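Local coordinates for protein LbaCas13a H328A (C2c2) (PDB 5WLH) that probably cleaves RNA under the direction of a CRISPR guide RNA, which it holds here as an unprocessed precursor, at residues M824-A829 / L1292-V1297; S1261-Y1266 / A1326-R1331; N1298-F1303 / G1335-Q1340. One frame throughout, in Å; residues are numbered along the deposited sequence.

Interaction 1. Residues M824-A829 / L1292-V1297; sequences MQKKSA and LLQHFV. With nucleotides of chain B.
Lys-826, Leu-1293 and Gln-1294 carry most of this contact, in which a loop between helix 805-813 and helix 843-861 crosses the C-terminal end of helix 1284-1294. The lysine and leucine side chains run past each other in opposite directions. In Leu-1293 CG stands anti to the backbone N (chi1 -164°), and chi2 of 52° then carries CD2 to the loop. This methyl does most of the touching: it lies 3.4 Å from the backbone O of Lys-826 and also meets CB of the same lysine and CB of Ser-828. One methyl thus packs against the loop backbone as well as against two side chains.

Beyond CD the lysine turns across Gln-1294, and the two chains meet at about a right angle. A chi3 of -29°, midway between eclipsed and staggered, sets CE 3.4 Å from Gln-1294 CG. The amide of the glutamine adds a weak hydrogen bond, Lys-826 NZ to Gln-1294 OE1 at 3.4 Å. The stronger partner of this ammonium group is an RNA phosphate, with which it forms a salt bridge, so the aliphatic part of the lysine serves protein packing while its charge serves the RNA.

The helix ends here in a Schellman motif: Phe-1296, with positive phi, is its C-prime residue, and the defining bonds run from Val-1297 N to Leu-1292 O and from Phe-1296 N to Leu-1293 O. His-1295 N is a further donor to Leu-1292 O, arriving from the opposite face of the carbonyl plane to Val-1297 N.

Upstream in the loop, Met-824 deals with the guide directly. Its backbone O accepts a 2.7 Å hydrogen bond from O2' of A29 of chain B and another from Asn-1290 ND2. The thioether points to a different nucleotide, SD lying 3.5 Å from N9 of A8 of chain B.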
# COMPACT_ATOMS: atom_id res chain seq x y z
N MET A 824 0.77 -5.06 -8.57
CA MET A 824 1.06 -4.93 -7.14
C MET A 824 2.54 -5.03 -6.84
O MET A 824 2.97 -4.59 -5.77
CB MET A 824 0.37 -6.03 -6.33
CG MET A 824 -1.09 -6.17 -6.51
SD MET A 824 -1.53 -7.89 -6.23
CE MET A 824 -1.86 -8.00 -4.50
N GLN A 825 3.32 -5.63 -7.73
CA GLN A 825 4.73 -5.82 -7.50
C GLN A 825 5.49 -4.65 -8.09
O GLN A 825 5.26 -4.29 -9.26
CB GLN A 825 5.21 -7.13 -8.12
CG GLN A 825 6.29 -7.83 -7.35
CD GLN A 825 6.28 -9.32 -7.58
OE1 GLN A 825 6.88 -9.81 -8.54
NE2 GLN A 825 5.59 -10.06 -6.71
N LYS A 826 6.34 -4.03 -7.29
CA LYS A 826 7.28 -3.07 -7.84
C LYS A 826 8.12 -3.75 -8.91
O LYS A 826 8.51 -4.91 -8.77
CB LYS A 826 8.18 -2.53 -6.74
CG LYS A 826 9.00 -1.35 -7.18
CD LYS A 826 9.69 -0.74 -5.98
CE LYS A 826 8.86 -0.95 -4.71
NZ LYS A 826 7.45 -0.42 -4.68
N LYS A 827 8.38 -3.03 -9.99
CA LYS A 827 9.10 -3.60 -11.12
C LYS A 827 10.59 -3.36 -10.97
O LYS A 827 11.03 -2.23 -10.72
CB LYS A 827 8.58 -3.05 -12.45
CG LYS A 827 7.08 -2.87 -12.50
CD LYS A 827 6.64 -2.12 -13.75
CE LYS A 827 6.22 -3.08 -14.86
NZ LYS A 827 5.87 -2.37 -16.12
N SER A 828 11.37 -4.43 -11.09
CA SER A 828 12.81 -4.35 -11.16
C SER A 828 13.24 -3.99 -12.58
O SER A 828 12.43 -3.87 -13.49
CB SER A 828 13.44 -5.67 -10.74
OG SER A 828 13.15 -6.67 -11.71
N ALA A 829 14.54 -3.82 -12.76
CA ALA A 829 15.11 -3.63 -14.10
C ALA A 829 15.46 -4.98 -14.73
O ALA A 829 14.57 -5.75 -15.12
CB ALA A 829 16.34 -2.74 -14.03
N LEU A 1292 11.97 -3.75 0.05
CA LEU A 1292 13.39 -3.97 -0.24
C LEU A 1292 13.78 -3.43 -1.61
O LEU A 1292 14.84 -2.82 -1.77
CB LEU A 1292 13.71 -5.46 -0.14
CG LEU A 1292 13.40 -5.92 1.29
CD1 LEU A 1292 13.20 -7.45 1.34
CD2 LEU A 1292 14.53 -5.50 2.22
N LEU A 1293 12.93 -3.66 -2.62
CA LEU A 1293 13.24 -3.17 -3.96
C LEU A 1293 13.28 -1.65 -4.01
O LEU A 1293 14.06 -1.08 -4.79
CB LEU A 1293 12.22 -3.71 -4.95
CG LEU A 1293 12.60 -3.62 -6.44
CD1 LEU A 1293 13.96 -4.22 -6.64
CD2 LEU A 1293 11.57 -4.36 -7.29
N GLN A 1294 12.48 -0.97 -3.17
CA GLN A 1294 12.57 0.50 -3.10
C GLN A 1294 13.97 0.95 -2.75
O GLN A 1294 14.37 2.07 -3.10
CB GLN A 1294 11.59 1.07 -2.07
CG GLN A 1294 10.21 1.29 -2.60
CD GLN A 1294 9.18 1.38 -1.49
OE1 GLN A 1294 8.08 0.84 -1.59
NE2 GLN A 1294 9.54 2.08 -0.42
N HIS A 1295 14.69 0.12 -2.01
CA HIS A 1295 16.07 0.40 -1.62
C HIS A 1295 17.06 -0.33 -2.52
O HIS A 1295 18.22 -0.50 -2.13
CB HIS A 1295 16.25 0.05 -0.15
CG HIS A 1295 15.35 0.87 0.71
ND1 HIS A 1295 15.71 2.11 1.18
CD2 HIS A 1295 14.06 0.69 1.09
CE1 HIS A 1295 14.71 2.63 1.87
NE2 HIS A 1295 13.69 1.79 1.83
N PHE A 1296 16.61 -0.73 -3.71
CA PHE A 1296 17.41 -1.32 -4.79
C PHE A 1296 17.96 -2.70 -4.43
O PHE A 1296 18.95 -3.14 -5.02
CB PHE A 1296 18.52 -0.37 -5.23
CG PHE A 1296 17.99 0.96 -5.65
CD1 PHE A 1296 17.25 1.10 -6.80
CD2 PHE A 1296 18.15 2.06 -4.83
CE1 PHE A 1296 16.72 2.33 -7.17
CE2 PHE A 1296 17.63 3.29 -5.19
CZ PHE A 1296 16.92 3.42 -6.36
N VAL A 1297 17.29 -3.40 -3.53
CA VAL A 1297 17.66 -4.75 -3.12
C VAL A 1297 16.61 -5.72 -3.65
O VAL A 1297 15.43 -5.59 -3.33
CB VAL A 1297 17.78 -4.85 -1.59
CG1 VAL A 1297 18.14 -6.28 -1.16
CG2 VAL A 1297 18.81 -3.86 -1.08
P A B 8 -1.09 -12.51 -9.15
OP1 A B 8 -0.15 -13.35 -9.98
OP2 A B 8 -1.89 -11.43 -9.75
O5' A B 8 -2.02 -13.58 -8.44
C5' A B 8 -3.39 -13.33 -8.20
C4' A B 8 -3.58 -12.85 -6.78
O4' A B 8 -3.03 -11.52 -6.64
C3' A B 8 -5.03 -12.72 -6.35
O3' A B 8 -5.52 -13.95 -5.86
C2' A B 8 -4.99 -11.63 -5.30
O2' A B 8 -4.54 -12.17 -4.06
C1' A B 8 -3.90 -10.72 -5.85
N9 A B 8 -4.47 -9.67 -6.72
C8 A B 8 -4.32 -9.51 -8.08
N7 A B 8 -4.93 -8.45 -8.56
C5 A B 8 -5.52 -7.86 -7.43
C6 A B 8 -6.32 -6.73 -7.26
N6 A B 8 -6.65 -5.92 -8.26
N1 A B 8 -6.75 -6.42 -6.00
C2 A B 8 -6.40 -7.24 -5.00
N3 A B 8 -5.64 -8.34 -5.05
C4 A B 8 -5.25 -8.61 -6.30
P A B 29 -1.87 -0.36 0.70
OP1 A B 29 -1.05 -0.11 1.92
OP2 A B 29 -2.66 0.72 0.00
O5' A B 29 -0.97 -0.94 -0.47
C5' A B 29 -0.09 -2.02 -0.24
C4' A B 29 0.19 -2.78 -1.52
O4' A B 29 -1.05 -3.16 -2.16
C3' A B 29 0.94 -2.04 -2.62
O3' A B 29 2.33 -2.01 -2.37
C2' A B 29 0.57 -2.85 -3.84
O2' A B 29 1.23 -4.10 -3.82
C1' A B 29 -0.91 -3.12 -3.56
N9 A B 29 -1.74 -2.02 -4.08
C8 A B 29 -2.44 -1.07 -3.38
N7 A B 29 -3.08 -0.22 -4.17
C5 A B 29 -2.77 -0.66 -5.44
C6 A B 29 -3.14 -0.17 -6.71
N6 A B 29 -3.94 0.90 -6.85
N1 A B 29 -2.66 -0.81 -7.78
C2 A B 29 -1.87 -1.88 -7.59
N3 A B 29 -1.45 -2.44 -6.44
C4 A B 29 -1.95 -1.76 -5.40
P C B 30 3.24 -0.76 -2.77
OP1 C B 30 4.62 -1.27 -2.54
OP2 C B 30 2.78 0.49 -2.12
O5' C B 30 3.01 -0.56 -4.32
C5' C B 30 3.53 -1.48 -5.27
C4' C B 30 3.09 -1.12 -6.67
O4' C B 30 1.64 -1.05 -6.71
C3' C B 30 3.53 0.25 -7.17
O3' C B 30 4.85 0.23 -7.66
C2' C B 30 2.50 0.56 -8.25
O2' C B 30 2.82 -0.12 -9.44
C1' C B 30 1.23 -0.09 -7.66
N1 C B 30 0.36 0.90 -7.00
C2 C B 30 -0.38 1.74 -7.83
O2 C B 30 -0.25 1.63 -9.05
N3 C B 30 -1.19 2.64 -7.29
C4 C B 30 -1.30 2.73 -5.98
N4 C B 30 -2.13 3.66 -5.52
C5 C B 30 -0.56 1.89 -5.08
C6 C B 30 0.26 0.97 -5.64

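Interaction 2. Residues S1261-Y1266 / A1326-R1331; sequences SFLGIY and ARITIR. With nucleotides of chain B.
Leu-1263 projects from helix 1262-1273 between Ile-1328 and Ile-1330 of strand 1321-1330, and its two methyls divide the work. CD2 meets CG2 of Ile-1328 at 4.3 Å; CD1 meets CD1 of Ile-1330, also at 4.3 Å. The leucine leaves its helix obliquely, with CG anti to the carbonyl carbon (chi1 -82°); its methyls end nearer the strand. Its CB and CD2 both lie 3.9 Å from the backbone O of Ile-1328. The CB of Ile-1328, by contrast, is directed toward the helix, and its CD1 ends 4.0 Å from the backbone O of Tyr-1266. These spacings describe apolar packing of a helix on one face of a sheet, the short axes passing 7.3 Å apart at 142° between their directions. Ser-1261 starts the helix as its N-cap, OG accepting from Gly-1264 N at 2.9 Å.

Ser-1267 and Asp-1271, further along the helix, give polar links: Ser-1267 OG is hydrogen-bonded to both Leu-1263 O and Ile-1328 N, and Asp-1271 OD1 to Ala-1326 N. At the start of segment 1326-1331 Ala-1326 CB comes to 3.3 Å from O2' of A4 of chain B. Around the contact, Leu-1367 of helix 1357-1368 touches Leu-1263 and Ile-1330, while Phe-1301 and Phe-1303 of the adjacent strand 1297-1310 touch Ile-1328. Tyr-1266 packs on helix 1106-1145, its OH bonded to Leu-1118 O.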
# COMPACT_ATOMS: atom_id res chain seq x y z
N SER A 1261 13.09 -12.53 13.97
CA SER A 1261 13.59 -11.67 12.91
C SER A 1261 12.43 -10.94 12.25
O SER A 1261 11.27 -11.30 12.42
CB SER A 1261 14.33 -12.49 11.87
OG SER A 1261 13.47 -13.54 11.44
N PHE A 1262 12.78 -9.91 11.47
CA PHE A 1262 11.80 -9.31 10.59
C PHE A 1262 11.18 -10.35 9.67
O PHE A 1262 9.97 -10.38 9.48
CB PHE A 1262 12.46 -8.17 9.80
CG PHE A 1262 12.39 -6.85 10.52
CD1 PHE A 1262 11.17 -6.24 10.76
CD2 PHE A 1262 13.55 -6.23 10.97
CE1 PHE A 1262 11.09 -5.02 11.43
CE2 PHE A 1262 13.48 -5.00 11.64
CZ PHE A 1262 12.25 -4.39 11.87
N LEU A 1263 12.00 -11.23 9.08
CA LEU A 1263 11.42 -12.28 8.24
C LEU A 1263 10.48 -13.17 9.03
O LEU A 1263 9.46 -13.62 8.50
CB LEU A 1263 12.52 -13.13 7.61
CG LEU A 1263 13.14 -12.51 6.36
CD1 LEU A 1263 14.29 -13.39 5.94
CD2 LEU A 1263 12.12 -12.40 5.23
N GLY A 1264 10.82 -13.45 10.29
CA GLY A 1264 9.95 -14.30 11.09
C GLY A 1264 8.64 -13.62 11.43
O GLY A 1264 7.59 -14.27 11.50
N ILE A 1265 8.68 -12.31 11.67
CA ILE A 1265 7.45 -11.58 11.96
C ILE A 1265 6.59 -11.49 10.70
O ILE A 1265 5.39 -11.78 10.74
CB ILE A 1265 7.77 -10.19 12.52
CG1 ILE A 1265 8.44 -10.31 13.90
CG2 ILE A 1265 6.48 -9.35 12.65
CD1 ILE A 1265 9.34 -9.12 14.24
N TYR A 1266 7.21 -11.10 9.58
CA TYR A 1266 6.47 -11.09 8.32
C TYR A 1266 5.93 -12.47 8.00
O TYR A 1266 4.81 -12.62 7.49
CB TYR A 1266 7.38 -10.57 7.19
CG TYR A 1266 7.34 -9.06 7.07
CD1 TYR A 1266 7.99 -8.26 8.00
CD2 TYR A 1266 6.61 -8.45 6.05
CE1 TYR A 1266 7.94 -6.86 7.91
CE2 TYR A 1266 6.55 -7.07 5.95
CZ TYR A 1266 7.19 -6.29 6.88
OH TYR A 1266 7.11 -4.92 6.79
N ALA A 1326 3.93 -21.09 8.28
CA ALA A 1326 4.60 -20.59 7.08
C ALA A 1326 5.90 -19.91 7.48
O ALA A 1326 5.95 -19.18 8.47
CB ALA A 1326 3.72 -19.59 6.32
N ARG A 1327 6.95 -20.14 6.70
CA ARG A 1327 8.22 -19.46 6.93
C ARG A 1327 8.67 -18.88 5.60
O ARG A 1327 8.91 -19.62 4.64
CB ARG A 1327 9.28 -20.40 7.50
CG ARG A 1327 10.60 -19.68 7.80
CD ARG A 1327 11.41 -20.44 8.85
NE ARG A 1327 12.41 -21.28 8.21
CZ ARG A 1327 13.56 -20.82 7.73
NH1 ARG A 1327 14.41 -21.65 7.15
NH2 ARG A 1327 13.87 -19.53 7.85
N ILE A 1328 8.72 -17.55 5.53
CA ILE A 1328 9.27 -16.86 4.37
C ILE A 1328 10.77 -16.73 4.60
O ILE A 1328 11.21 -16.17 5.60
CB ILE A 1328 8.63 -15.48 4.18
CG1 ILE A 1328 7.10 -15.61 4.03
CG2 ILE A 1328 9.27 -14.77 3.02
CD1 ILE A 1328 6.36 -14.25 4.17
N THR A 1329 11.55 -17.27 3.68
CA THR A 1329 12.97 -17.08 3.81
C THR A 1329 13.47 -16.66 2.45
O THR A 1329 12.65 -16.44 1.54
CB THR A 1329 13.65 -18.35 4.32
OG1 THR A 1329 14.99 -18.04 4.72
CG2 THR A 1329 13.64 -19.43 3.26
N ILE A 1330 14.77 -16.53 2.30
CA ILE A 1330 15.37 -16.09 1.05
C ILE A 1330 16.23 -17.23 0.53
O ILE A 1330 16.88 -17.93 1.32
CB ILE A 1330 16.17 -14.79 1.25
CG1 ILE A 1330 15.19 -13.67 1.64
CG2 ILE A 1330 16.91 -14.41 -0.00
CD1 ILE A 1330 15.84 -12.40 2.08
N ARG A 1331 16.19 -17.45 -0.79
CA ARG A 1331 16.95 -18.52 -1.42
C ARG A 1331 18.40 -18.52 -0.92
O ARG A 1331 19.06 -17.48 -0.92
CB ARG A 1331 16.92 -18.37 -2.94
CG ARG A 1331 17.07 -19.68 -3.71
CD ARG A 1331 16.71 -19.52 -5.18
NE ARG A 1331 17.67 -18.68 -5.88
CZ ARG A 1331 17.66 -18.47 -7.19
NH1 ARG A 1331 16.74 -19.04 -7.96
NH2 ARG A 1331 18.59 -17.69 -7.75
P A B 4 -2.57 -22.93 5.37
OP1 A B 4 -3.57 -21.86 5.08
OP2 A B 4 -2.80 -24.32 4.90
O5' A B 4 -1.16 -22.49 4.80
C5' A B 4 -0.61 -21.22 5.13
C4' A B 4 0.80 -21.13 4.65
O4' A B 4 1.61 -22.13 5.32
C3' A B 4 1.00 -21.44 3.18
O3' A B 4 0.72 -20.33 2.35
C2' A B 4 2.46 -21.87 3.13
O2' A B 4 3.32 -20.75 3.23
C1' A B 4 2.57 -22.65 4.43
N9 A B 4 2.28 -24.09 4.25
C8 A B 4 1.14 -24.79 4.55
N7 A B 4 1.24 -26.08 4.28
C5 A B 4 2.53 -26.22 3.80
C6 A B 4 3.28 -27.32 3.33
N6 A B 4 2.83 -28.58 3.28
N1 A B 4 4.55 -27.09 2.93
C2 A B 4 5.04 -25.84 2.97
N3 A B 4 4.43 -24.73 3.39
C4 A B 4 3.18 -25.00 3.78

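Interaction 3. Residues N1298-F1303 / G1335-Q1340; sequences NVRFEF and GVYSEQ. With nucleotides of chain B.
Asn-1298 and Tyr-1337 form an antiparallel hydrogen-bonded pair, with Asn-1298 N to Tyr-1337 O at 2.8 Å and Tyr-1337 N to Asn-1298 O at 2.9 Å. Arg-1300 N to Gly-1335 O, 2.8 Å, continues the pairing. Between these bonds Val-1299 and Val-1336 make the non-hydrogen-bonded pair, backed by two CA-H...O contacts, Val-1336 CA to Asn-1298 O and Val-1299 CA to Gly-1335 O.

Apolar packing on the valine face is slight: the two side chains lie side by side, CG1 of Val-1299 4.2 Å from CG2 of Val-1336.

Contacts with the tyrosine ring dominate the other face. Tyr-1337 takes a chi1 of 60°, with CG between backbone N and carbonyl carbon, and CB of Asn-1298 sits over the ring centre, 3.5 Å from the centroid, in a CH-pi contact. The asparagine amide is stacked on the ring, their planes only 5° apart. Arg-1300 crosses at about a right angle, its guanidinium face over Tyr-1337 CE1 (CZ to CE1, 3.4 Å), while NH1 bonds to Asn-1334 O. An alanine in place of Tyr-1337 would probably leave the Asn-1298 amide without its stacking surface and the Arg-1300 guanidinium freer to turn.

RNA contacts fall to the phenylalanines. Phe-1303 turns a ring face to A6 of chain B, with CE1 3.3 Å from N7, and Phe-1301 presents its edge to N1 of the same base.

Strand 1297-1310 is flanked by strand 1336-1344 here and by strand 1321-1330 on its other edge, while Leu-1293 and Tyr-1289 of helix 1284-1294 touch Asn-1298.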
# COMPACT_ATOMS: atom_id res chain seq x y z
N ASN A 1298 17.04 -6.67 -4.49
CA ASN A 1298 16.17 -7.71 -5.05
C ASN A 1298 16.32 -8.97 -4.23
O ASN A 1298 17.43 -9.48 -4.10
CB ASN A 1298 16.54 -8.06 -6.48
CG ASN A 1298 16.03 -7.10 -7.48
OD1 ASN A 1298 15.00 -7.31 -8.10
ND2 ASN A 1298 16.79 -6.04 -7.69
N VAL A 1299 15.21 -9.51 -3.71
CA VAL A 1299 15.31 -10.76 -2.96
C VAL A 1299 14.44 -11.81 -3.62
O VAL A 1299 13.40 -11.50 -4.23
CB VAL A 1299 14.96 -10.58 -1.46
CG1 VAL A 1299 15.80 -9.47 -0.86
CG2 VAL A 1299 13.46 -10.31 -1.27
N ARG A 1300 14.90 -13.06 -3.56
CA ARG A 1300 14.15 -14.20 -4.07
C ARG A 1300 13.66 -15.02 -2.88
O ARG A 1300 14.46 -15.65 -2.18
CB ARG A 1300 15.01 -15.06 -5.00
CG ARG A 1300 15.43 -14.35 -6.28
CD ARG A 1300 16.25 -15.30 -7.18
NE ARG A 1300 16.48 -14.75 -8.52
CZ ARG A 1300 17.64 -14.25 -8.93
NH1 ARG A 1300 18.68 -14.23 -8.11
NH2 ARG A 1300 17.76 -13.77 -10.17
N PHE A 1301 12.35 -15.01 -2.66
CA PHE A 1301 11.77 -15.73 -1.54
C PHE A 1301 11.74 -17.22 -1.79
O PHE A 1301 11.59 -17.69 -2.92
CB PHE A 1301 10.33 -15.28 -1.31
CG PHE A 1301 10.20 -13.89 -0.84
CD1 PHE A 1301 10.98 -13.42 0.19
CD2 PHE A 1301 9.22 -13.06 -1.39
CE1 PHE A 1301 10.81 -12.12 0.65
CE2 PHE A 1301 9.06 -11.77 -0.94
CZ PHE A 1301 9.87 -11.30 0.08
N GLU A 1302 11.87 -17.97 -0.71
CA GLU A 1302 11.50 -19.36 -0.70
C GLU A 1302 10.52 -19.54 0.44
O GLU A 1302 10.71 -18.98 1.53
CB GLU A 1302 12.72 -20.28 -0.54
CG GLU A 1302 13.72 -20.20 -1.68
CD GLU A 1302 13.33 -21.01 -2.91
OE1 GLU A 1302 14.23 -21.32 -3.73
OE2 GLU A 1302 12.13 -21.33 -3.07
N PHE A 1303 9.48 -20.31 0.20
CA PHE A 1303 8.44 -20.52 1.19
C PHE A 1303 8.62 -21.91 1.78
O PHE A 1303 8.51 -22.91 1.08
CB PHE A 1303 7.08 -20.35 0.54
CG PHE A 1303 6.77 -18.93 0.27
CD1 PHE A 1303 7.41 -18.25 -0.75
CD2 PHE A 1303 5.88 -18.25 1.08
CE1 PHE A 1303 7.14 -16.90 -0.98
CE2 PHE A 1303 5.61 -16.92 0.86
CZ PHE A 1303 6.22 -16.25 -0.18
N GLY A 1335 20.19 -15.54 -3.55
CA GLY A 1335 18.88 -15.06 -3.19
C GLY A 1335 18.74 -13.56 -3.09
O GLY A 1335 17.61 -13.06 -3.05
N VAL A 1336 19.85 -12.84 -3.05
CA VAL A 1336 19.85 -11.39 -2.86
C VAL A 1336 20.78 -10.79 -3.91
O VAL A 1336 21.94 -11.19 -4.00
CB VAL A 1336 20.31 -10.98 -1.45
CG1 VAL A 1336 20.39 -9.46 -1.31
CG2 VAL A 1336 19.36 -11.57 -0.36
N TYR A 1337 20.27 -9.85 -4.70
CA TYR A 1337 21.17 -9.12 -5.60
C TYR A 1337 20.75 -7.66 -5.67
O TYR A 1337 19.61 -7.30 -5.38
CB TYR A 1337 21.22 -9.75 -7.00
CG TYR A 1337 19.91 -9.83 -7.74
CD1 TYR A 1337 19.02 -10.87 -7.51
CD2 TYR A 1337 19.56 -8.88 -8.70
CE1 TYR A 1337 17.83 -10.97 -8.18
CE2 TYR A 1337 18.35 -8.96 -9.38
CZ TYR A 1337 17.50 -10.01 -9.11
OH TYR A 1337 16.29 -10.12 -9.77
N SER A 1338 21.72 -6.83 -6.05
CA SER A 1338 21.48 -5.40 -6.18
C SER A 1338 20.82 -5.10 -7.50
O SER A 1338 21.13 -5.72 -8.52
CB SER A 1338 22.79 -4.63 -6.08
OG SER A 1338 22.57 -3.24 -6.24
N GLU A 1339 19.87 -4.17 -7.48
CA GLU A 1339 19.47 -3.52 -8.72
C GLU A 1339 20.69 -2.87 -9.36
O GLU A 1339 21.61 -2.42 -8.68
CB GLU A 1339 18.41 -2.46 -8.45
CG GLU A 1339 17.02 -3.00 -8.21
CD GLU A 1339 16.41 -3.62 -9.46
OE1 GLU A 1339 16.56 -4.84 -9.64
OE2 GLU A 1339 15.78 -2.90 -10.25
N GLN A 1340 20.67 -2.80 -10.68
CA GLN A 1340 21.71 -2.09 -11.41
C GLN A 1340 21.24 -0.68 -11.71
O GLN A 1340 20.07 -0.45 -11.99
CB GLN A 1340 22.06 -2.82 -12.70
CG GLN A 1340 22.47 -4.25 -12.45
CD GLN A 1340 23.89 -4.51 -12.85
OE1 GLN A 1340 24.19 -4.70 -14.03
NE2 GLN A 1340 24.79 -4.51 -11.87
P A B 6 2.36 -20.65 -4.11
OP1 A B 6 1.37 -21.67 -3.75
OP2 A B 6 2.99 -20.62 -5.47
O5' A B 6 1.68 -19.21 -3.91
C5' A B 6 0.78 -18.98 -2.83
C4' A B 6 0.90 -17.56 -2.31
O4' A B 6 2.20 -17.37 -1.71
C3' A B 6 0.83 -16.46 -3.36
O3' A B 6 -0.50 -16.13 -3.69
C2' A B 6 1.58 -15.32 -2.70
O2' A B 6 0.78 -14.73 -1.68
C1' A B 6 2.69 -16.08 -2.00
N9 A B 6 3.90 -16.24 -2.82
C8 A B 6 4.46 -17.42 -3.24
N7 A B 6 5.57 -17.25 -3.91
C5 A B 6 5.75 -15.87 -3.91
C6 A B 6 6.75 -15.06 -4.45
N6 A B 6 7.80 -15.56 -5.12
N1 A B 6 6.64 -13.72 -4.26
C2 A B 6 5.59 -13.23 -3.59
N3 A B 6 4.57 -13.91 -3.04
C4 A B 6 4.73 -15.23 -3.23
P G B 5 0.26 -20.55 0.84
OP1 G B 5 -0.15 -19.21 0.34
OP2 G B 5 -0.69 -21.70 0.71
O5' G B 5 1.59 -20.99 0.12
C5' G B 5 2.71 -20.13 0.05
C4' G B 5 3.86 -20.85 -0.61
O4' G B 5 4.30 -21.94 0.25
C3' G B 5 3.54 -21.54 -1.93
O3' G B 5 3.56 -20.66 -3.04
C2' G B 5 4.62 -22.61 -2.01
O2' G B 5 5.85 -22.03 -2.40
C1' G B 5 4.71 -23.04 -0.55
N9 G B 5 3.81 -24.17 -0.26
C8 G B 5 2.50 -24.10 0.15
N7 G B 5 1.94 -25.27 0.33
C5 G B 5 2.96 -26.17 0.02
C6 G B 5 2.94 -27.59 0.02
O6 G B 5 2.00 -28.33 0.31
N1 G B 5 4.18 -28.10 -0.38
C2 G B 5 5.28 -27.35 -0.72
N2 G B 5 6.38 -28.02 -1.07
N3 G B 5 5.31 -26.02 -0.74
C4 G B 5 4.11 -25.51 -0.36

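Interaction 3 lies between the other two, its centre about 10 Å from that of interaction 1 and about 13 Å from that of interaction 2. The centres of interactions 1 and 2 are about 18 Å apart and their nearest atoms about 6 Å apart, so the two do not touch. Helix 1284-1294 of interaction 1 is followed, after a short turn, by strand 1297-1310, and Phe-1296 O is probably hydrogen-bonded to Glu-1339 N (2.8 Å). Toward interaction 2 the sheet itself makes the join, through a probable bond from Glu-1302 N to Thr-1329 O (2.8 Å). Of chain B, A4 is met by interaction 2, G5 and A6 by interaction 3, and A8 by interaction 1, which also meets A29 and C30.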